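Local coordinates for adenosine monophosphate-protein transferase vopS (Vibrio parahaemolyticus, PDB 3LET) that transfers AMP from ATP onto a threonine of host Rho GTPases, blocking their binding to downstream effectors and so inhibiting actin assembly in infected cells, at residues D260-I272 with M284-N296. Residues are numbered along the deposited sequence; the frame is centred on the assembly and turned at random.
Sequences DKDLGKHLFAGVI and MGRMLYAIAELRN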
loop_
_atom_site.group_PDB
_atom_site.type_symbol
_atom_site.label_atom_id
_atom_site.label_comp_id
_atom_site.label_asym_id
_atom_site.label_seq_id
_atom_site.Cartn_x
_atom_site.Cartn_y
_atom_site.Cartn_z
ATOM N N ASP A 260 2.049 11.499 22.219
ATOM C CA ASP A 260 3.185 10.590 22.215
ATOM C C ASP A 260 2.831 9.231 22.805
ATOM O O ASP A 260 3.323 8.206 22.333
ATOM C CB ASP A 260 4.349 11.193 22.997
ATOM C CG ASP A 260 4.977 12.371 22.280
ATOM O OD1 ASP A 260 4.734 12.521 21.062
ATOM O OD2 ASP A 260 5.717 13.141 22.931
ATOM N N LYS A 261 1.984 9.206 23.832
ATOM C CA LYS A 261 1.693 7.938 24.486
ATOM C C LYS A 261 0.753 7.090 23.624
ATOM O O LYS A 261 0.602 5.880 23.857
ATOM C CB LYS A 261 1.078 8.156 25.877
ATOM C CG LYS A 261 -0.335 8.699 25.835
ATOM C CD LYS A 261 -0.985 8.716 27.218
ATOM C CE LYS A 261 -1.206 7.307 27.758
ATOM N NZ LYS A 261 -1.809 7.320 29.121
ATOM N N ASP A 262 0.107 7.712 22.638
ATOM C CA ASP A 262 -0.786 6.969 21.735
ATOM C C ASP A 262 -0.206 6.708 20.332
ATOM O O ASP A 262 -0.822 6.003 19.529
ATOM C CB ASP A 262 -2.118 7.716 21.543
ATOM C CG ASP A 262 -2.949 7.807 22.832
ATOM O OD1 ASP A 262 -2.793 6.944 23.725
ATOM O OD2 ASP A 262 -3.770 8.743 22.936
ATOM N N LEU A 263 0.946 7.280 20.028
ATOM C CA LEU A 263 1.500 7.149 18.676
ATOM C C LEU A 263 1.741 5.679 18.324
ATOM O O LEU A 263 1.467 5.261 17.201
ATOM C CB LEU A 263 2.795 7.948 18.544
ATOM C CG LEU A 263 3.514 7.806 17.208
ATOM C CD1 LEU A 263 2.615 8.318 16.086
ATOM C CD2 LEU A 263 4.849 8.529 17.230
ATOM N N GLY A 264 2.268 4.889 19.259
ATOM C CA GLY A 264 2.544 3.498 18.942
ATOM C C GLY A 264 1.290 2.774 18.467
ATOM O O GLY A 264 1.318 1.963 17.545
ATOM N N LYS A 265 0.176 3.037 19.138
ATOM C CA LYS A 265 -1.092 2.400 18.785
ATOM C C LYS A 265 -1.524 2.748 17.371
ATOM O O LYS A 265 -2.034 1.892 16.644
ATOM C CB LYS A 265 -2.193 2.826 19.768
ATOM C CG LYS A 265 -1.961 2.238 21.135
ATOM C CD LYS A 265 -3.136 2.543 22.062
ATOM C CE LYS A 265 -2.675 2.787 23.480
ATOM N NZ LYS A 265 -2.593 1.517 24.191
ATOM N N HIS A 266 -1.374 4.013 17.011
ATOM C CA HIS A 266 -1.789 4.473 15.685
ATOM C C HIS A 266 -0.886 3.891 14.609
ATOM O O HIS A 266 -1.344 3.584 13.518
ATOM C CB HIS A 266 -1.763 5.998 15.599
ATOM C CG HIS A 266 -2.885 6.652 16.338
ATOM N ND1 HIS A 266 -4.136 6.811 15.784
ATOM C CD2 HIS A 266 -2.957 7.168 17.590
ATOM C CE1 HIS A 266 -4.931 7.409 16.658
ATOM N NE2 HIS A 266 -4.240 7.640 17.761
ATOM N N LEU A 267 0.399 3.737 14.909
ATOM C CA LEU A 267 1.288 3.100 13.936
ATOM C C LEU A 267 0.980 1.622 13.758
ATOM O O LEU A 267 0.942 1.115 12.644
ATOM C CB LEU A 267 2.751 3.303 14.341
ATOM C CG LEU A 267 3.176 4.788 14.252
ATOM C CD1 LEU A 267 4.601 4.889 14.800
ATOM C CD2 LEU A 267 3.108 5.325 12.797
ATOM N N PHE A 268 0.769 0.933 14.865
ATOM C CA PHE A 268 0.394 -0.487 14.849
ATOM C C PHE A 268 -0.889 -0.680 14.033
ATOM O O PHE A 268 -0.975 -1.561 13.171
ATOM C CB PHE A 268 0.186 -0.954 16.311
ATOM C CG PHE A 268 -0.346 -2.362 16.437
ATOM C CD1 PHE A 268 0.519 -3.434 16.693
ATOM C CD2 PHE A 268 -1.715 -2.607 16.318
ATOM C CE1 PHE A 268 0.056 -4.697 16.800
ATOM C CE2 PHE A 268 -2.196 -3.888 16.438
ATOM C CZ PHE A 268 -1.308 -4.948 16.665
ATOM N N ALA A 269 -1.902 0.139 14.310
ATOM C CA ALA A 269 -3.187 0.030 13.617
ATOM C C ALA A 269 -3.011 0.276 12.124
ATOM O O ALA A 269 -3.618 -0.399 11.287
ATOM C CB ALA A 269 -4.205 1.071 14.196
ATOM N N GLY A 270 -2.231 1.291 11.790
ATOM C CA GLY A 270 -2.045 1.669 10.398
ATOM C C GLY A 270 -1.343 0.613 9.583
ATOM O O GLY A 270 -1.738 0.310 8.444
ATOM N N VAL A 271 -0.257 0.071 10.112
ATOM C CA VAL A 271 0.496 -0.933 9.362
ATOM C C VAL A 271 -0.342 -2.186 9.143
ATOM O O VAL A 271 -0.423 -2.710 8.046
ATOM C CB VAL A 271 1.779 -1.371 10.110
ATOM C CG1 VAL A 271 2.461 -2.529 9.337
ATOM C CG2 VAL A 271 2.705 -0.193 10.260
ATOM N N ILE A 272 -0.963 -2.690 10.205
ATOM C CA ILE A 272 -1.601 -3.984 10.099
ATOM C C ILE A 272 -2.967 -3.799 9.459
ATOM O O ILE A 272 -3.383 -4.599 8.613
ATOM C CB ILE A 272 -1.726 -4.686 11.471
ATOM C CG1 ILE A 272 -0.327 -5.041 12.004
ATOM C CG2 ILE A 272 -2.547 -5.968 11.348
ATOM C CD1 ILE A 272 -0.327 -5.356 13.528
ATOM N N MET A 284 6.154 -5.684 11.694
ATOM C CA MET A 284 6.389 -4.244 11.577
ATOM C C MET A 284 5.542 -3.460 12.558
ATOM O O MET A 284 6.026 -2.497 13.176
ATOM C CB MET A 284 6.092 -3.718 10.171
ATOM C CG MET A 284 7.282 -3.816 9.214
ATOM S SD MET A 284 8.700 -2.822 9.776
ATOM C CE MET A 284 8.271 -1.145 9.278
ATOM N N GLY A 285 4.261 -3.811 12.637
ATOM C CA GLY A 285 3.331 -3.080 13.501
ATOM C C GLY A 285 3.768 -3.125 14.958
ATOM O O GLY A 285 3.770 -2.105 15.674
ATOM N N ARG A 286 4.157 -4.305 15.409
ATOM C CA ARG A 286 4.686 -4.451 16.784
ATOM C C ARG A 286 6.016 -3.748 16.976
ATOM O O ARG A 286 6.254 -3.146 18.008
ATOM C CB ARG A 286 4.820 -5.934 17.133
ATOM C CG ARG A 286 3.463 -6.611 17.144
ATOM C CD ARG A 286 3.439 -7.933 17.922
ATOM N NE ARG A 286 2.081 -8.493 17.848
ATOM C CZ ARG A 286 1.656 -9.244 16.847
ATOM N NH1 ARG A 286 2.497 -9.574 15.873
ATOM N NH2 ARG A 286 0.403 -9.677 16.817
ATOM N N MET A 287 6.894 -3.812 15.979
ATOM C CA MET A 287 8.162 -3.099 16.102
ATOM C C MET A 287 7.893 -1.589 16.173
ATOM O O MET A 287 8.495 -0.890 16.997
ATOM C CB MET A 287 9.093 -3.468 14.937
ATOM C CG MET A 287 10.358 -2.622 14.828
ATOM S SD MET A 287 11.519 -3.006 16.181
ATOM C CE MET A 287 12.194 -4.578 15.592
ATOM N N LEU A 288 7.007 -1.042 15.326
ATOM C CA LEU A 288 6.753 0.422 15.421
ATOM C C LEU A 288 6.077 0.820 16.741
ATOM O O LEU A 288 6.350 1.889 17.285
ATOM C CB LEU A 288 5.910 0.965 14.247
ATOM C CG LEU A 288 6.609 0.821 12.887
ATOM C CD1 LEU A 288 5.711 1.422 11.807
ATOM C CD2 LEU A 288 7.953 1.504 12.851
ATOM N N TYR A 289 5.194 -0.030 17.248
ATOM C CA TYR A 289 4.542 0.241 18.530
ATOM C C TYR A 289 5.623 0.337 19.606
ATOM O O TYR A 289 5.627 1.294 20.397
ATOM C CB TYR A 289 3.573 -0.897 18.885
ATOM C CG TYR A 289 2.980 -0.757 20.288
ATOM C CD1 TYR A 289 1.929 0.139 20.530
ATOM C CD2 TYR A 289 3.469 -1.523 21.349
ATOM C CE1 TYR A 289 1.363 0.272 21.798
ATOM C CE2 TYR A 289 2.911 -1.389 22.657
ATOM C CZ TYR A 289 1.868 -0.501 22.860
ATOM O OH TYR A 289 1.343 -0.366 24.137
ATOM N N ALA A 290 6.513 -0.663 19.647
ATOM C CA ALA A 290 7.587 -0.703 20.651
ATOM C C ALA A 290 8.522 0.487 20.522
ATOM O O ALA A 290 8.914 1.072 21.518
ATOM C CB ALA A 290 8.396 -1.996 20.555
ATOM N N ILE A 291 8.923 0.839 19.309
ATOM C CA ILE A 291 9.816 1.978 19.161
ATOM C C ILE A 291 9.132 3.240 19.667
ATOM O O ILE A 291 9.745 4.034 20.383
ATOM C CB ILE A 291 10.224 2.184 17.703
ATOM C CG1 ILE A 291 11.061 0.990 17.215
ATOM C CG2 ILE A 291 11.000 3.497 17.530
ATOM C CD1 ILE A 291 11.173 0.964 15.656
ATOM N N ALA A 292 7.872 3.438 19.287
ATOM C CA ALA A 292 7.136 4.631 19.746
ATOM C C ALA A 292 7.077 4.647 21.277
ATOM O O ALA A 292 7.283 5.679 21.920
ATOM C CB ALA A 292 5.708 4.681 19.152
ATOM N N GLU A 293 6.821 3.489 21.863
ATOM C CA GLU A 293 6.718 3.404 23.323
ATOM C C GLU A 293 8.043 3.771 23.974
ATOM O O GLU A 293 8.081 4.490 24.989
ATOM C CB GLU A 293 6.352 1.992 23.754
ATOM C CG GLU A 293 4.911 1.615 23.498
ATOM C CD GLU A 293 3.984 2.300 24.486
ATOM O OE1 GLU A 293 3.908 1.849 25.651
ATOM O OE2 GLU A 293 3.347 3.293 24.098
ATOM N N LEU A 294 9.129 3.244 23.417
ATOM C CA LEU A 294 10.441 3.411 24.049
ATOM C C LEU A 294 10.852 4.870 23.942
ATOM O O LEU A 294 11.401 5.437 24.886
ATOM C CB LEU A 294 11.489 2.488 23.422
ATOM C CG LEU A 294 11.267 0.999 23.679
ATOM C CD1 LEU A 294 12.309 0.181 22.957
ATOM C CD2 LEU A 294 11.284 0.659 25.194
ATOM N N ARG A 295 10.535 5.507 22.815
ATOM C CA ARG A 295 10.865 6.916 22.653
ATOM C C ARG A 295 10.060 7.773 23.613
ATOM O O ARG A 295 10.415 8.937 23.862
ATOM C CB ARG A 295 10.630 7.355 21.205
ATOM C CG ARG A 295 11.634 6.714 20.255
ATOM C CD ARG A 295 11.410 7.175 18.824
ATOM N NE ARG A 295 12.446 6.680 17.919
ATOM C CZ ARG A 295 12.483 6.999 16.632
ATOM N NH1 ARG A 295 11.526 7.784 16.131
ATOM N NH2 ARG A 295 13.451 6.524 15.855
ATOM N N ASN A 296 8.971 7.215 24.141
ATOM C CA ASN A 296 8.196 7.904 25.173
ATOM C C ASN A 296 8.517 7.375 26.579
ATOM O O ASN A 296 7.709 7.518 27.499
ATOM C CB ASN A 296 6.690 7.789 24.908
ATOM C CG ASN A 296 5.883 8.880 25.616
ATOM O OD1 ASN A 296 6.267 10.047 25.613
ATOM N ND2 ASN A 296 4.765 8.504 26.211
HETATM O O HOH W 1 3.409 5.220 21.950
HETATM O O HOH W 2 5.871 8.025 21.218
HETATM O O HOH W 3 0.912 3.959 22.057
HETATM O O HOH W 4 1.807 4.114 25.933
#
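The methyl of A292 presses into the hollow left by G264, its CB 3.4 Å from G264 CA, a tight fit, possible because G264 has no side chain and alanine brings just one methyl. G285 offers a matching hollow nearer the other end, where V271 CB lies 4.1 Å from G285 CA and I272 CD1 also reaches in. With small residues at both dents, the two antiparallel helices (172°) approach to 7.6 Å between axes. Along one flank aliphatic side chains interlock: L267 and L288 meet CB to CB and cross at about a right angle, while V271 sends CG2 to L288 CD1 at 3.7 Å and CG1 to M284 CB. Aromatic rings line the other flank. Y289, its CG anti to the backbone N (chi1 173°), lays its ring edge against the backbone, CD1 3.4 Å from G264 C, and the K265 chain runs alongside; Y289 OH bonds to N300 O. F268 likewise turns its edge to G285 O and R286 CG, while I272 CD1 covers one face.

Toward D260 the fit is completed by water. One molecule accepts from G264 N and sits between D260 O and E293 OE2, 2.9 Å from the latter; another joins D260 O to A292 O, so water bridges polar atoms of the two segments at this end. N300 holds E293 OE1. N296 packs against D260 and K261.

R286, which probably binds ATP, forms a salt bridge with E307, tying this antiparallel Fic-domain pair to helix 304-311. Helix 207-217 packs on M284 and L288, helix 168-179 on R286 and A290, and helix 184-199 on M287 and I291.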